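Local coordinates for HIT domain-containing protein (Sulfolobus tokodaii, PDB 2EO4) that binds a zinc ion and is probably a nucleotide hydrolase of the histidine triad family, possibly with adenylylsulfatase activity, at residues L37-K42 and I92-V97. Numbering follows the deposited sequence.
Sequences LVIPKK and IFHLHV. With ZN (zinc ion), chain B; PO4 (phosphate ion), chain C.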
loop_
_atom_site.group_PDB
_atom_site.type_symbol
_atom_site.label_atom_id
_atom_site.label_comp_id
_atom_site.label_asym_id
_atom_site.label_seq_id
_atom_site.Cartn_x
_atom_site.Cartn_y
_atom_site.Cartn_z
ATOM N N LEU A 37 7.436 -9.066 -3.718
ATOM C CA LEU A 37 7.664 -7.634 -3.826
ATOM C C LEU A 37 7.376 -7.204 -5.261
ATOM O O LEU A 37 7.872 -7.814 -6.205
ATOM C CB LEU A 37 9.115 -7.315 -3.469
ATOM C CG LEU A 37 9.532 -8.014 -2.173
ATOM C CD1 LEU A 37 11.031 -8.017 -2.021
ATOM C CD2 LEU A 37 8.846 -7.329 -0.998
ATOM N N VAL A 38 6.559 -6.168 -5.420
ATOM C CA VAL A 38 6.230 -5.663 -6.747
ATOM C C VAL A 38 7.007 -4.371 -6.899
ATOM O O VAL A 38 6.938 -3.489 -6.042
ATOM C CB VAL A 38 4.725 -5.375 -6.895
ATOM C CG1 VAL A 38 4.430 -4.887 -8.311
ATOM C CG2 VAL A 38 3.925 -6.634 -6.593
ATOM N N ILE A 39 7.753 -4.256 -7.990
ATOM C CA ILE A 39 8.568 -3.072 -8.184
ATOM C C ILE A 39 8.576 -2.487 -9.584
ATOM O O ILE A 39 8.374 -3.197 -10.574
ATOM C CB ILE A 39 10.053 -3.371 -7.871
ATOM C CG1 ILE A 39 10.600 -4.362 -8.906
ATOM C CG2 ILE A 39 10.198 -3.970 -6.481
ATOM C CD1 ILE A 39 12.097 -4.584 -8.835
ATOM N N PRO A 40 8.779 -1.166 -9.673
ATOM C CA PRO A 40 8.844 -0.520 -10.983
ATOM C C PRO A 40 10.304 -0.834 -11.324
ATOM O O PRO A 40 11.138 -0.906 -10.411
ATOM C CB PRO A 40 8.675 0.965 -10.659
ATOM C CG PRO A 40 7.944 0.966 -9.341
ATOM C CD PRO A 40 8.608 -0.167 -8.606
ATOM N N LYS A 41 10.629 -1.045 -12.594
ATOM C CA LYS A 41 12.019 -1.332 -12.937
ATOM C C LYS A 41 12.876 -0.085 -12.764
ATOM O O LYS A 41 14.039 -0.173 -12.361
ATOM C CB LYS A 41 12.120 -1.868 -14.367
ATOM C CG LYS A 41 11.595 -3.288 -14.493
ATOM C CD LYS A 41 11.813 -3.855 -15.881
ATOM C CE LYS A 41 11.395 -5.315 -15.941
ATOM N NZ LYS A 41 11.726 -5.931 -17.264
ATOM N N LYS A 42 12.301 1.077 -13.061
ATOM C CA LYS A 42 13.025 2.332 -12.898
ATOM C C LYS A 42 13.220 2.575 -11.403
ATOM O O LYS A 42 12.317 2.326 -10.601
ATOM C CB LYS A 42 12.246 3.495 -13.512
ATOM C CG LYS A 42 12.933 4.838 -13.329
ATOM C CD LYS A 42 12.217 5.944 -14.083
ATOM C CE LYS A 42 12.936 7.273 -13.914
ATOM N NZ LYS A 42 12.274 8.364 -14.683
ATOM N N ILE A 92 15.342 -1.152 1.865
ATOM C CA ILE A 92 15.779 -1.222 0.471
ATOM C C ILE A 92 15.191 0.028 -0.167
ATOM O O ILE A 92 13.971 0.165 -0.294
ATOM C CB ILE A 92 15.255 -2.473 -0.269
ATOM C CG1 ILE A 92 15.752 -3.744 0.424
ATOM C CG2 ILE A 92 15.753 -2.456 -1.713
ATOM C CD1 ILE A 92 15.301 -5.034 -0.249
ATOM N N PHE A 93 16.062 0.948 -0.562
ATOM C CA PHE A 93 15.608 2.207 -1.123
ATOM C C PHE A 93 15.368 2.244 -2.622
ATOM O O PHE A 93 15.955 3.036 -3.362
ATOM C CB PHE A 93 16.557 3.307 -0.647
ATOM C CG PHE A 93 16.568 3.445 0.847
ATOM C CD1 PHE A 93 15.577 4.175 1.495
ATOM C CD2 PHE A 93 17.488 2.739 1.618
ATOM C CE1 PHE A 93 15.494 4.195 2.883
ATOM C CE2 PHE A 93 17.411 2.751 3.009
ATOM C CZ PHE A 93 16.411 3.480 3.643
ATOM N N HIS A 94 14.475 1.353 -3.039
ATOM C CA HIS A 94 14.013 1.201 -4.412
ATOM C C HIS A 94 12.548 0.865 -4.161
ATOM O O HIS A 94 12.244 -0.175 -3.576
ATOM C CB HIS A 94 14.694 0.019 -5.107
ATOM C CG HIS A 94 14.210 -0.222 -6.507
ATOM N ND1 HIS A 94 15.029 -0.110 -7.611
ATOM C CD2 HIS A 94 12.988 -0.567 -6.983
ATOM C CE1 HIS A 94 14.337 -0.376 -8.704
ATOM N NE2 HIS A 94 13.094 -0.656 -8.351
ATOM N N LEU A 95 11.656 1.756 -4.577
ATOM C CA LEU A 95 10.223 1.576 -4.372
ATOM C C LEU A 95 9.724 0.163 -4.632
ATOM O O LEU A 95 9.885 -0.374 -5.725
ATOM C CB LEU A 95 9.446 2.559 -5.258
ATOM C CG LEU A 95 7.921 2.412 -5.373
ATOM C CD1 LEU A 95 7.261 2.408 -4.003
ATOM C CD2 LEU A 95 7.390 3.560 -6.219
ATOM N N HIS A 96 9.119 -0.435 -3.612
ATOM C CA HIS A 96 8.559 -1.766 -3.751
ATOM C C HIS A 96 7.368 -1.922 -2.834
ATOM O O HIS A 96 7.328 -1.351 -1.741
ATOM C CB HIS A 96 9.593 -2.854 -3.448
ATOM C CG HIS A 96 10.194 -2.774 -2.079
ATOM N ND1 HIS A 96 11.040 -1.757 -1.694
ATOM C CD2 HIS A 96 10.126 -3.624 -1.027
ATOM C CE1 HIS A 96 11.472 -1.987 -0.466
ATOM N NE2 HIS A 96 10.933 -3.114 -0.040
ATOM N N VAL A 97 6.395 -2.689 -3.306
ATOM C CA VAL A 97 5.183 -2.957 -2.545
ATOM C C VAL A 97 5.223 -4.405 -2.090
ATOM O O VAL A 97 5.454 -5.306 -2.895
ATOM C CB VAL A 97 3.923 -2.750 -3.415
ATOM C CG1 VAL A 97 2.675 -3.169 -2.642
ATOM C CG2 VAL A 97 3.819 -1.287 -3.827
HETATM ZN ZN ZN B . 17.068 0.372 -7.701
HETATM P P PO4 C . 11.380 -2.587 3.136
HETATM O O1 PO4 C . 11.412 -3.847 2.357
HETATM O O2 PO4 C . 10.031 -1.974 3.047
HETATM O O3 PO4 C . 11.695 -2.888 4.565
HETATM O O4 PO4 C . 12.392 -1.640 2.592
#
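The carbonyl oxygen of Pro-40 accepts a hydrogen bond from NE2 of His-94 (2.9 Å, N-H...O 163°), lying in the plane of the imidazole. The ring's other nitrogen, ND1, binds zinc at 2.1 Å alongside Cys-1, Cys-4 and His-43, so the metal and Pro-40, a second-shell residue on strand 36-40, together fix the ring's rotation; zinc would probably polarise the N-H. CG of His-94 is anti to its backbone N (chi1 177°), which carries the ring across to Pro-40. Further along, Val-38 and Val-97 form an antiparallel hydrogen-bonded pair, each N 2.9 Å from the other's O, where the predicted histidine triad motif runs into strand 97-102 of the HIT-domain sheet. Between these bonds, CG2 of Ile-39 abuts CB of His-96 at 3.3 Å. The ring of His-96, the predicted nucleotidylated residue, donates from ND1 to O of His-94 (2.7 Å) and from NE2 to O1 of a phosphate probably from the crystallisation liquor (2.6 Å). An alanine here would remove both donors and would probably leave the His-94 carbonyl without its mate and a gap beside Leu-37, whose CD2 approaches the ring edge. On the Val-38 side of the sheet, Pro-40 CG packs against Leu-95 CD2 at 4.1 Å.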